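Local atomic coordinates of angiopoietin-related protein 6 (PDB entry 6Y43), a protein that probably acts as a secreted angiopoietin-like growth factor, its calcium-binding fibrinogen-like domain likely serving to recognise partner molecules. Residues V50-D56 against P75-L81; H95-V99 against R110-F116; W142-F148 against W171-H177. All coordinates share one frame; numbering follows the deposited sequence.

Overall arrangement
Contacts 1 and 2 belong to the central antiparallel sheet of the fibrinogen-like domain, about 17 Å apart between centres; contact 3 is a loop-to-loop contact farther out, about 14 Å from the centre of the chain. Contact 2 is buried, a hairpin with regular backbone bonds and mostly apolar packing on one face. Contact 1 is partly buried and relies more on arginine and glutamate side chains that grip backbone groups of the partner segment. Contact 3 has no strand pairing and is dominated by Trp142 stacked between two histidines, with Phe148 edge-on to Trp171. Ile51 of contact 1 packs on Phe116 of contact 2, and Trp80 of contact 1 on Phe148 and Trp171; contacts 2 and 3 do not touch.

Contact 1 (V50-D56 against P75-L81); sequences VIQRRQD and PDGEYWL. With EDO (1,2-ethanediol), chain C.
With CG opposite the backbone N (chi1 -176°) and one bend at chi3 (52°), the Arg53 side chain reaches the loop at 75-77 and grips Gly77 side-on. NE and NH2 both lie 2.9 Å from Gly77 O, which sits in the guanidinium plane; NH2 uses a lone pair of that oxygen, whereas NE stands above the carbonyl plane. NH2 also makes a weak bond to Pro75 O, and a 1,2-ethanediol oxygen lies over one guanidinium face. A leucine here would probably leave Gly77 O without these donors and the loop less firmly tied to the strand. The grip extends the short antiparallel pairing of strand 48-54 with strand 79-80 in the fibrinogen-like domain. Arg53 and Tyr79 form a hydrogen-bonded pair (Arg53 N to Tyr79 O, 3.0 Å), and Leu81 N reaches Ile51 O at 2.9 Å. On the other side of strand 48-54, Ile51 and Gln52 both oppose Met215 in a classic beta bulge. Gln52 CG meets the edge of the Trp80 ring, 3.6 Å from Trp80 CE3. At the far end, Glu78 OE2 accepts Gln55 N on its anti lone pair and Asp56 N from above the carboxylate plane, each 2.8 Å from Glu78 OE2, and Gly57 N binds it too. Glu78 OE1 is joined to Arg54 NH2 through one water, while Arg54 NH1 bonds to Gly182 O.

Contact 2 (H95-V99 against R110-F116); sequences HELLV and RAHYDGF
A beta hairpin of the central sheet, strands 95-102 and 108-118, brings Leu97 opposite Tyr113 and Val99 opposite Ala111 as antiparallel hydrogen-bonded pairs. Leu97 N binds Tyr113 O at 3.0 Å, and Tyr113 N returns to Leu97 O; Val99 and Ala111 exchange bonds in the same way, Val99 N lying 2.8 Å from Ala111 O. On the face carrying Leu97 and Tyr113 the contact is apolar. Leu97 runs beside Tyr113, and its CD2 branch touches both Tyr113 CD1 and Phe116 CD1. The chain turns a corner at Asp114, the centre of an inverse gamma turn, and Gly115 follows with backbone angles that only glycine takes easily. Past this corner Phe116 points back toward the first strand, its CB 3.8 Å from Leu97 CB. There water 2 accepts from both His95 N and Phe116 N. Strand 212-219 flanks the hairpin beyond strand 95-102, and strand 127-133 beyond strand 108-118. The face carrying Leu98 and His112 is mixed. With CG anti to the backbone nitrogen (chi1 174°), Leu98 lies alongside His112 and lays CD1 over the imidazole face, 3.7 Å from the ring centroid, a CH-pi contact. At the edge of the same ring Glu96 OE2 comes within 3.4 Å of His112 CD2. His112 ND1 is bonded to His133 O and NE2 to Glu44, which also forms a salt bridge with Arg110. Glu96 OE2 and Asp114 OD1 are 3.8 Å apart, but Asp114 OD1 bonds to His133. A carbonyl at one nitrogen and a carboxylate at the other would suit a doubly protonated His112, whose charge would probably ease this gathering of acids.

Contact 3 (W142-F148 against W171-H177); sequences WHNDKPF and WYHACAH
Trp142 stands between two histidines of the 171-177 loop, His173 over one face of its indole and His177 over the opposite one. Its CG is anti to the backbone N (chi1 -152°), which turns the indole into that slot. His173 stacks face-to-face on the six-membered ring, centroids 3.7 Å apart and planes at 16°; His177 forms an offset stack with the five-membered ring. His173 is fixed further by a bond from ND1 to Trp142 O (2.8 Å), in the plane of its imidazole, and Lys146 CE sits over its other face, 3.5 Å from the ring centroid. The buried part lies next to this cluster. His143 ND1 donates to Trp171 O at 2.7 Å, while its NE2 accepts from His177 N at 3.1 Å, so the ring bridges both ends of the facing loop and carries its proton on ND1. Phe148 turns its edge to the Trp171 indole face, planes at 78°, with Phe148 CD1 3.4 Å from Trp171 NE1. Water 4 joins Pro147 O to Tyr172 O. A type II turn from His143 to Lys146 links the two parts of the first segment. The outer side is looser: Trp142, His173 and His177 are only partly buried, and water 3 links Trp142 N with His177 ND1. A cis peptide precedes Cys175, as near the calcium site of fibrinogen gamma, and a disulfide ties Cys175 to Cys162 on helix 162-166. The calcium residues Asp154, Asp156, Tyr158 and Gly160 fall between the two loops in sequence, and Tyr158 touches Cys175. Strand 127-133 lies against the inner side, where Leu127 meets His143 and Trp171, while helix 162-166 packs on Tyr172 and Ala176.

Contact 1 (V50-D56 against P75-L81)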
loop_
_atom_site.group_PDB
_atom_site.type_symbol
_atom_site.label_atom_id
_atom_site.label_comp_id
_atom_site.label_asym_id
_atom_site.label_seq_id
_atom_site.Cartn_x
_atom_site.Cartn_y
_atom_site.Cartn_z
ATOM N N VAL A 50 4.131 -3.546 6.279
ATOM C CA VAL A 50 4.158 -2.930 4.959
ATOM C C VAL A 50 3.416 -3.831 3.980
ATOM O O VAL A 50 3.738 -5.016 3.847
ATOM C CB VAL A 50 5.606 -2.689 4.510
ATOM C CG1 VAL A 50 5.648 -2.203 3.062
ATOM C CG2 VAL A 50 6.283 -1.695 5.439
ATOM N N ILE A 51 2.454 -3.252 3.250
ATOM C CA ILE A 51 1.746 -3.976 2.191
ATOM C C ILE A 51 2.083 -3.484 0.794
ATOM O O ILE A 51 1.730 -4.165 -0.183
ATOM C CB ILE A 51 0.217 -3.958 2.391
ATOM C CG1 ILE A 51 -0.367 -2.552 2.217
ATOM C CG2 ILE A 51 -0.129 -4.486 3.767
ATOM C CD1 ILE A 51 -1.865 -2.539 2.093
ATOM N N GLN A 52 2.808 -2.377 0.672
ATOM C CA GLN A 52 3.188 -1.806 -0.606
ATOM C C GLN A 52 4.358 -0.888 -0.340
ATOM O O GLN A 52 4.356 -0.183 0.674
ATOM C CB GLN A 52 2.039 -1.002 -1.223
ATOM C CG GLN A 52 2.332 -0.548 -2.622
ATOM C CD GLN A 52 2.772 0.898 -2.718
ATOM O OE1 GLN A 52 3.075 1.543 -1.712
ATOM N NE2 GLN A 52 2.809 1.417 -3.949
ATOM N N ARG A 53 5.360 -0.911 -1.220
ATOM C CA ARG A 53 6.464 0.032 -1.079
ATOM C C ARG A 53 7.089 0.312 -2.430
ATOM O O ARG A 53 7.343 -0.618 -3.211
ATOM C CB ARG A 53 7.548 -0.482 -0.127
ATOM C CG ARG A 53 8.652 0.524 0.091
ATOM C CD ARG A 53 9.488 0.152 1.329
ATOM N NE ARG A 53 9.933 -1.224 1.237
ATOM C CZ ARG A 53 10.286 -1.986 2.265
ATOM N NH1 ARG A 53 10.260 -1.518 3.497
ATOM N NH2 ARG A 53 10.655 -3.227 2.042
ATOM N N ARG A 54 7.342 1.592 -2.685
ATOM C CA ARG A 54 8.088 2.077 -3.837
ATOM C C ARG A 54 9.299 2.870 -3.369
ATOM O O ARG A 54 9.188 3.677 -2.445
ATOM C CB ARG A 54 7.264 3.030 -4.691
ATOM C CG ARG A 54 5.843 2.602 -5.022
ATOM C CD ARG A 54 5.846 1.275 -5.735
ATOM N NE ARG A 54 6.461 1.304 -7.060
ATOM C CZ ARG A 54 5.854 1.698 -8.172
ATOM N NH1 ARG A 54 4.612 2.153 -8.130
ATOM N NH2 ARG A 54 6.482 1.643 -9.345
ATOM N N GLN A 55 10.433 2.706 -4.049
ATOM C CA GLN A 55 11.616 3.430 -3.594
ATOM C C GLN A 55 12.743 3.484 -4.616
ATOM O O GLN A 55 13.673 4.286 -4.455
ATOM C CB GLN A 55 12.152 2.819 -2.299
ATOM C CG GLN A 55 12.661 1.379 -2.464
ATOM C CD GLN A 55 13.039 0.728 -1.139
ATOM O OE1 GLN A 55 12.447 1.024 -0.102
ATOM N NE2 GLN A 55 14.043 -0.130 -1.168
ATOM N N ASP A 56 12.703 2.652 -5.648
ATOM C CA ASP A 56 13.830 2.673 -6.577
ATOM C C ASP A 56 13.575 2.164 -7.991
ATOM O O ASP A 56 14.516 2.090 -8.795
ATOM C CB ASP A 56 14.999 1.883 -5.964
ATOM C CG ASP A 56 14.684 0.395 -5.777
ATOM O OD1 ASP A 56 13.673 -0.098 -6.316
ATOM O OD2 ASP A 56 15.491 -0.325 -5.128
ATOM N N PRO A 75 10.229 -8.545 -0.024
ATOM C CA PRO A 75 9.966 -7.690 1.143
ATOM C C PRO A 75 11.154 -6.874 1.606
ATOM O O PRO A 75 10.955 -5.959 2.422
ATOM C CB PRO A 75 9.540 -8.693 2.226
ATOM C CG PRO A 75 10.176 -9.979 1.817
ATOM C CD PRO A 75 10.166 -9.982 0.304
ATOM N N ASP A 76 12.370 -7.163 1.140
ATOM C CA ASP A 76 13.507 -6.310 1.467
ATOM C C ASP A 76 13.540 -5.049 0.621
ATOM O O ASP A 76 14.370 -4.160 0.879
ATOM C CB ASP A 76 14.826 -7.080 1.317
ATOM C CG ASP A 76 15.086 -7.576 -0.112
ATOM O OD1 ASP A 76 14.172 -8.106 -0.782
ATOM O OD2 ASP A 76 16.239 -7.480 -0.570
ATOM N N GLY A 77 12.633 -4.904 -0.343
ATOM C CA GLY A 77 12.709 -3.825 -1.316
ATOM C C GLY A 77 11.329 -3.361 -1.729
ATOM O O GLY A 77 10.442 -3.195 -0.881
ATOM N N GLU A 78 11.146 -3.135 -3.019
ATOM C CA GLU A 78 9.834 -2.763 -3.537
ATOM C C GLU A 78 8.956 -3.998 -3.595
ATOM O O GLU A 78 9.405 -5.079 -4.004
ATOM C CB GLU A 78 9.961 -2.149 -4.922
ATOM C CG GLU A 78 10.630 -0.805 -4.941
ATOM C CD GLU A 78 10.410 -0.107 -6.280
ATOM O OE1 GLU A 78 10.250 -0.818 -7.297
ATOM O OE2 GLU A 78 10.388 1.137 -6.309
ATOM N N TYR A 79 7.705 -3.851 -3.171
ATOM C CA TYR A 79 6.809 -4.984 -3.292
ATOM C C TYR A 79 5.360 -4.575 -3.113
ATOM O O TYR A 79 5.046 -3.456 -2.703
ATOM C CB TYR A 79 7.156 -6.106 -2.309
ATOM C CG TYR A 79 6.840 -5.922 -0.831
ATOM C CD1 TYR A 79 7.717 -5.249 0.005
ATOM C CD2 TYR A 79 5.710 -6.497 -0.255
ATOM C CE1 TYR A 79 7.472 -5.143 1.363
ATOM C CE2 TYR A 79 5.455 -6.374 1.086
ATOM C CZ TYR A 79 6.359 -5.709 1.892
ATOM O OH TYR A 79 6.129 -5.615 3.227
ATOM N N TRP A 80 4.493 -5.532 -3.452
ATOM C CA TRP A 80 3.046 -5.484 -3.273
ATOM C C TRP A 80 2.660 -6.794 -2.603
ATOM O O TRP A 80 2.850 -7.862 -3.190
ATOM C CB TRP A 80 2.340 -5.349 -4.627
ATOM C CG TRP A 80 0.853 -5.466 -4.588
ATOM C CD1 TRP A 80 0.093 -6.522 -5.017
ATOM C CD2 TRP A 80 -0.076 -4.452 -4.157
ATOM N NE1 TRP A 80 -1.253 -6.242 -4.836
ATOM C CE2 TRP A 80 -1.371 -4.980 -4.304
ATOM C CE3 TRP A 80 0.076 -3.169 -3.616
ATOM C CZ2 TRP A 80 -2.525 -4.250 -3.971
ATOM C CZ3 TRP A 80 -1.064 -2.461 -3.262
ATOM C CH2 TRP A 80 -2.350 -3.008 -3.449
ATOM N N LEU A 81 2.122 -6.723 -1.382
ATOM C CA LEU A 81 1.900 -7.951 -0.620
ATOM C C LEU A 81 0.879 -8.853 -1.298
ATOM O O LEU A 81 0.985 -10.086 -1.206
ATOM C CB LEU A 81 1.453 -7.631 0.806
ATOM C CG LEU A 81 1.293 -8.820 1.750
ATOM C CD1 LEU A 81 2.647 -9.565 1.864
ATOM C CD2 LEU A 81 0.794 -8.365 3.109
HETATM C C1 EDO C . 14.051 -1.413 2.789
HETATM O O1 EDO C . 14.674 -1.479 1.497
HETATM C C2 EDO C . 13.876 0.039 3.207
HETATM O O2 EDO C . 12.865 0.598 2.364
HETATM O O HOH W 1 8.971 0.309 -9.319
#

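Contact 2 (H95-V99 against R110-F116)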
loop_
_atom_site.group_PDB
_atom_site.type_symbol
_atom_site.label_atom_id
_atom_site.label_comp_id
_atom_site.label_asym_id
_atom_site.label_seq_id
_atom_site.Cartn_x
_atom_site.Cartn_y
_atom_site.Cartn_z
ATOM N N HIS A 95 -8.463 -2.310 11.287
ATOM C CA HIS A 95 -7.094 -1.964 10.956
ATOM C C HIS A 95 -6.980 -0.489 10.628
ATOM O O HIS A 95 -7.879 0.096 10.027
ATOM C CB HIS A 95 -6.571 -2.761 9.768
ATOM C CG HIS A 95 -6.252 -4.175 10.117
ATOM N ND1 HIS A 95 -7.218 -5.153 10.183
ATOM C CD2 HIS A 95 -5.082 -4.770 10.448
ATOM C CE1 HIS A 95 -6.654 -6.299 10.527
ATOM N NE2 HIS A 95 -5.358 -6.094 10.690
ATOM N N GLU A 96 -5.840 0.081 10.993
ATOM C CA GLU A 96 -5.438 1.408 10.558
ATOM C C GLU A 96 -4.517 1.276 9.353
ATOM O O GLU A 96 -3.633 0.402 9.319
ATOM C CB GLU A 96 -4.718 2.148 11.683
ATOM C CG GLU A 96 -4.262 3.537 11.307
ATOM C CD GLU A 96 -3.677 4.300 12.476
ATOM O OE1 GLU A 96 -3.481 3.687 13.559
ATOM O OE2 GLU A 96 -3.401 5.510 12.295
ATOM N N LEU A 97 -4.739 2.129 8.359
ATOM C CA LEU A 97 -3.844 2.262 7.222
ATOM C C LEU A 97 -3.003 3.511 7.379
ATOM O O LEU A 97 -3.546 4.594 7.634
ATOM C CB LEU A 97 -4.641 2.360 5.928
ATOM C CG LEU A 97 -3.870 2.709 4.668
ATOM C CD1 LEU A 97 -3.011 1.523 4.243
ATOM C CD2 LEU A 97 -4.884 2.993 3.564
ATOM N N LEU A 98 -1.690 3.361 7.210
ATOM C CA LEU A 98 -0.750 4.468 7.207
ATOM C C LEU A 98 -0.099 4.540 5.837
ATOM O O LEU A 98 0.363 3.521 5.315
ATOM C CB LEU A 98 0.318 4.272 8.294
ATOM C CG LEU A 98 1.453 5.283 8.333
ATOM C CD1 LEU A 98 0.953 6.649 8.697
ATOM C CD2 LEU A 98 2.498 4.811 9.343
ATOM N N VAL A 99 -0.111 5.721 5.227
ATOM C CA VAL A 99 0.567 5.950 3.957
ATOM C C VAL A 99 1.723 6.882 4.240
ATOM O O VAL A 99 1.533 7.951 4.831
ATOM C CB VAL A 99 -0.368 6.542 2.888
ATOM C CG1 VAL A 99 0.404 6.857 1.647
ATOM C CG2 VAL A 99 -1.507 5.567 2.565
ATOM N N ARG A 110 2.471 12.036 5.788
ATOM C CA ARG A 110 1.769 10.843 6.221
ATOM C C ARG A 110 0.264 11.027 6.144
ATOM O O ARG A 110 -0.254 12.102 6.455
ATOM C CB ARG A 110 2.163 10.478 7.664
ATOM C CG ARG A 110 3.646 10.504 7.897
ATOM C CD ARG A 110 3.972 10.077 9.321
ATOM N NE ARG A 110 5.390 10.234 9.632
ATOM C CZ ARG A 110 5.896 10.109 10.854
ATOM N NH1 ARG A 110 5.095 9.823 11.868
ATOM N NH2 ARG A 110 7.197 10.268 11.058
ATOM N N ALA A 111 -0.430 9.954 5.769
ATOM C CA ALA A 111 -1.883 9.887 5.803
ATOM C C ALA A 111 -2.286 8.673 6.632
ATOM O O ALA A 111 -1.618 7.631 6.582
ATOM C CB ALA A 111 -2.483 9.801 4.407
ATOM N N HIS A 112 -3.333 8.833 7.440
ATOM C CA HIS A 112 -3.871 7.770 8.269
ATOM C C HIS A 112 -5.355 7.591 7.978
ATOM O O HIS A 112 -6.078 8.578 7.801
ATOM C CB HIS A 112 -3.723 8.067 9.775
ATOM C CG HIS A 112 -2.358 8.497 10.196
ATOM N ND1 HIS A 112 -1.855 9.754 9.936
ATOM C CD2 HIS A 112 -1.405 7.851 10.910
ATOM C CE1 HIS A 112 -0.636 9.850 10.443
ATOM N NE2 HIS A 112 -0.337 8.708 11.032
ATOM N N TYR A 113 -5.802 6.336 7.945
ATOM C CA TYR A 113 -7.220 5.996 7.842
ATOM C C TYR A 113 -7.570 5.025 8.957
ATOM O O TYR A 113 -6.962 3.955 9.078
ATOM C CB TYR A 113 -7.564 5.408 6.472
ATOM C CG TYR A 113 -7.228 6.385 5.375
ATOM C CD1 TYR A 113 -5.935 6.485 4.898
ATOM C CD2 TYR A 113 -8.182 7.281 4.875
ATOM C CE1 TYR A 113 -5.605 7.416 3.930
ATOM C CE2 TYR A 113 -7.848 8.214 3.899
ATOM C CZ TYR A 113 -6.566 8.285 3.440
ATOM O OH TYR A 113 -6.217 9.236 2.496
ATOM N N ASP A 114 -8.526 5.421 9.795
ATOM C CA ASP A 114 -8.949 4.620 10.939
ATOM C C ASP A 114 -10.005 3.641 10.451
ATOM O O ASP A 114 -11.205 3.832 10.602
ATOM C CB ASP A 114 -9.463 5.511 12.057
ATOM C CG ASP A 114 -8.345 6.283 12.741
ATOM O OD1 ASP A 114 -7.162 6.028 12.450
ATOM O OD2 ASP A 114 -8.646 7.141 13.588
ATOM N N GLY A 115 -9.531 2.572 9.842
ATOM C CA GLY A 115 -10.407 1.626 9.201
ATOM C C GLY A 115 -9.885 1.380 7.813
ATOM O O GLY A 115 -9.672 2.314 7.041
ATOM N N PHE A 116 -9.683 0.116 7.479
ATOM C CA PHE A 116 -9.150 -0.246 6.170
ATOM C C PHE A 116 -9.473 -1.717 5.977
ATOM O O PHE A 116 -9.130 -2.545 6.825
ATOM C CB PHE A 116 -7.638 0.013 6.065
ATOM C CG PHE A 116 -7.011 -0.635 4.853
ATOM C CD1 PHE A 116 -7.219 -0.104 3.595
ATOM C CD2 PHE A 116 -6.236 -1.780 4.960
ATOM C CE1 PHE A 116 -6.668 -0.695 2.464
ATOM C CE2 PHE A 116 -5.706 -2.375 3.833
ATOM C CZ PHE A 116 -5.922 -1.844 2.585
HETATM O O HOH W 2 -10.766 -1.914 9.611
#

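Contact 3 (W142-F148 against W171-H177)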
loop_
_atom_site.group_PDB
_atom_site.type_symbol
_atom_site.label_atom_id
_atom_site.label_comp_id
_atom_site.label_asym_id
_atom_site.label_seq_id
_atom_site.Cartn_x
_atom_site.Cartn_y
_atom_site.Cartn_z
ATOM N N TRP A 142 -11.155 9.517 -2.303
ATOM C CA TRP A 142 -11.910 9.433 -3.559
ATOM C C TRP A 142 -11.978 8.019 -4.102
ATOM O O TRP A 142 -12.798 7.738 -4.992
ATOM C CB TRP A 142 -11.274 10.326 -4.603
ATOM C CG TRP A 142 -12.236 10.859 -5.660
ATOM C CD1 TRP A 142 -13.487 11.345 -5.451
ATOM C CD2 TRP A 142 -11.976 10.984 -7.054
ATOM N NE1 TRP A 142 -14.045 11.764 -6.649
ATOM C CE2 TRP A 142 -13.125 11.556 -7.645
ATOM C CE3 TRP A 142 -10.889 10.654 -7.876
ATOM C CZ2 TRP A 142 -13.213 11.790 -8.996
ATOM C CZ3 TRP A 142 -10.986 10.903 -9.237
ATOM C CH2 TRP A 142 -12.134 11.454 -9.779
ATOM N N HIS A 143 -11.145 7.120 -3.595
ATOM C CA HIS A 143 -11.094 5.751 -4.063
ATOM C C HIS A 143 -11.890 4.803 -3.190
ATOM O O HIS A 143 -11.970 3.609 -3.492
ATOM C CB HIS A 143 -9.639 5.330 -4.118
ATOM C CG HIS A 143 -8.856 6.157 -5.079
ATOM N ND1 HIS A 143 -8.847 5.893 -6.428
ATOM C CD2 HIS A 143 -8.147 7.297 -4.915
ATOM C CE1 HIS A 143 -8.098 6.790 -7.045
ATOM N NE2 HIS A 143 -7.659 7.654 -6.151
ATOM N N ASN A 144 -12.493 5.319 -2.127
ATOM C CA ASN A 144 -13.323 4.490 -1.263
ATOM C C ASN A 144 -14.452 3.822 -2.052
ATOM O O ASN A 144 -15.110 4.452 -2.890
ATOM C CB ASN A 144 -13.875 5.388 -0.171
ATOM C CG ASN A 144 -14.279 4.660 1.058
ATOM O OD1 ASN A 144 -14.337 3.430 1.086
ATOM N ND2 ASN A 144 -14.515 5.421 2.119
ATOM N N ASP A 145 -14.672 2.538 -1.766
ATOM C CA ASP A 145 -15.747 1.756 -2.379
ATOM C C ASP A 145 -15.625 1.749 -3.892
ATOM O O ASP A 145 -16.637 1.758 -4.610
ATOM C CB ASP A 145 -17.127 2.280 -1.967
ATOM C CG ASP A 145 -18.258 1.300 -2.263
ATOM O OD1 ASP A 145 -18.005 0.098 -2.482
ATOM O OD2 ASP A 145 -19.412 1.780 -2.295
ATOM N N LYS A 146 -14.394 1.768 -4.387
ATOM C CA LYS A 146 -14.115 1.482 -5.771
ATOM C C LYS A 146 -13.496 0.089 -5.902
ATOM O O LYS A 146 -12.736 -0.344 -5.024
ATOM C CB LYS A 146 -13.162 2.519 -6.370
ATOM C CG LYS A 146 -13.768 3.930 -6.536
ATOM C CD LYS A 146 -14.934 3.948 -7.522
ATOM C CE LYS A 146 -15.686 5.252 -7.412
ATOM N NZ LYS A 146 -16.904 5.235 -8.292
ATOM N N PRO A 147 -13.831 -0.629 -6.963
ATOM C CA PRO A 147 -13.230 -1.940 -7.202
ATOM C C PRO A 147 -11.794 -1.786 -7.663
ATOM O O PRO A 147 -11.382 -0.725 -8.129
ATOM C CB PRO A 147 -14.109 -2.535 -8.298
ATOM C CG PRO A 147 -14.619 -1.352 -9.041
ATOM C CD PRO A 147 -14.759 -0.239 -8.046
ATOM N N PHE A 148 -11.027 -2.868 -7.516
ATOM C CA PHE A 148 -9.649 -2.880 -7.981
ATOM C C PHE A 148 -9.598 -3.189 -9.471
ATOM O O PHE A 148 -10.135 -4.207 -9.927
ATOM C CB PHE A 148 -8.829 -3.911 -7.190
ATOM C CG PHE A 148 -7.342 -3.655 -7.216
ATOM C CD1 PHE A 148 -6.769 -2.776 -6.317
ATOM C CD2 PHE A 148 -6.524 -4.330 -8.090
ATOM C CE1 PHE A 148 -5.400 -2.547 -6.316
ATOM C CE2 PHE A 148 -5.153 -4.108 -8.084
ATOM C CZ PHE A 148 -4.602 -3.213 -7.202
ATOM N N TRP A 171 -7.604 1.035 -7.209
ATOM C CA TRP A 171 -9.039 1.260 -7.082
ATOM C C TRP A 171 -9.402 2.548 -7.825
ATOM O O TRP A 171 -9.856 3.545 -7.257
ATOM C CB TRP A 171 -9.424 1.314 -5.612
ATOM C CG TRP A 171 -8.933 0.130 -4.788
ATOM C CD1 TRP A 171 -9.570 -1.069 -4.606
ATOM C CD2 TRP A 171 -7.706 0.039 -4.049
ATOM N NE1 TRP A 171 -8.828 -1.887 -3.788
ATOM C CE2 TRP A 171 -7.684 -1.226 -3.431
ATOM C CE3 TRP A 171 -6.630 0.915 -3.830
ATOM C CZ2 TRP A 171 -6.628 -1.644 -2.621
ATOM C CZ3 TRP A 171 -5.584 0.483 -3.032
ATOM C CH2 TRP A 171 -5.598 -0.783 -2.436
ATOM N N TYR A 172 -9.111 2.539 -9.120
ATOM C CA TYR A 172 -9.278 3.742 -9.924
ATOM C C TYR A 172 -10.729 4.217 -9.923
ATOM O O TYR A 172 -11.678 3.423 -9.946
ATOM C CB TYR A 172 -8.780 3.514 -11.364
ATOM C CG TYR A 172 -7.256 3.443 -11.510
ATOM C CD1 TYR A 172 -6.444 4.530 -11.204
ATOM C CD2 TYR A 172 -6.638 2.291 -11.981
ATOM C CE1 TYR A 172 -5.073 4.456 -11.331
ATOM C CE2 TYR A 172 -5.273 2.216 -12.115
ATOM C CZ TYR A 172 -4.482 3.327 -11.809
ATOM O OH TYR A 172 -3.100 3.236 -11.944
ATOM N N HIS A 173 -10.872 5.555 -9.918
ATOM C CA HIS A 173 -12.143 6.255 -9.982
ATOM C C HIS A 173 -12.212 6.862 -11.358
ATOM O O HIS A 173 -12.458 6.136 -12.348
ATOM C CB HIS A 173 -12.207 7.293 -8.848
ATOM C CG HIS A 173 -13.552 7.936 -8.675
ATOM N ND1 HIS A 173 -14.011 8.353 -7.446
ATOM C CD2 HIS A 173 -14.519 8.254 -9.568
ATOM C CE1 HIS A 173 -15.217 8.888 -7.586
ATOM N NE2 HIS A 173 -15.545 8.843 -8.865
ATOM N N ALA A 174 -11.943 8.160 -11.528
ATOM C CA ALA A 174 -11.960 8.802 -12.845
ATOM C C ALA A 174 -10.994 9.990 -12.938
ATOM O O ALA A 174 -11.401 11.132 -13.185
ATOM C CB ALA A 174 -13.382 9.252 -13.182
ATOM N N CYS A 175 -9.673 9.762 -12.783
ATOM C CA CYS A 175 -9.099 8.440 -12.546
ATOM C C CYS A 175 -8.548 8.281 -11.145
ATOM O O CYS A 175 -8.734 7.230 -10.503
ATOM C CB CYS A 175 -7.952 8.144 -13.508
ATOM S SG CYS A 175 -8.547 7.574 -15.114
ATOM N N ALA A 176 -7.827 9.303 -10.659
ATOM C CA ALA A 176 -7.204 9.122 -9.357
ATOM C C ALA A 176 -6.742 10.412 -8.696
ATOM O O ALA A 176 -6.167 11.304 -9.332
ATOM C CB ALA A 176 -5.994 8.175 -9.441
ATOM N N HIS A 177 -6.935 10.434 -7.388
ATOM C CA HIS A 177 -6.242 11.367 -6.515
ATOM C C HIS A 177 -4.892 10.830 -6.046
ATOM O O HIS A 177 -4.040 11.619 -5.639
ATOM C CB HIS A 177 -7.132 11.695 -5.321
ATOM C CG HIS A 177 -8.279 12.594 -5.670
ATOM N ND1 HIS A 177 -9.153 13.084 -4.731
ATOM C CD2 HIS A 177 -8.717 13.049 -6.870
ATOM C CE1 HIS A 177 -10.065 13.833 -5.332
ATOM N NE2 HIS A 177 -9.815 13.832 -6.629
HETATM O O HOH W 3 -9.421 11.925 -2.230
HETATM O O HOH W 4 -11.396 0.676 -10.401
#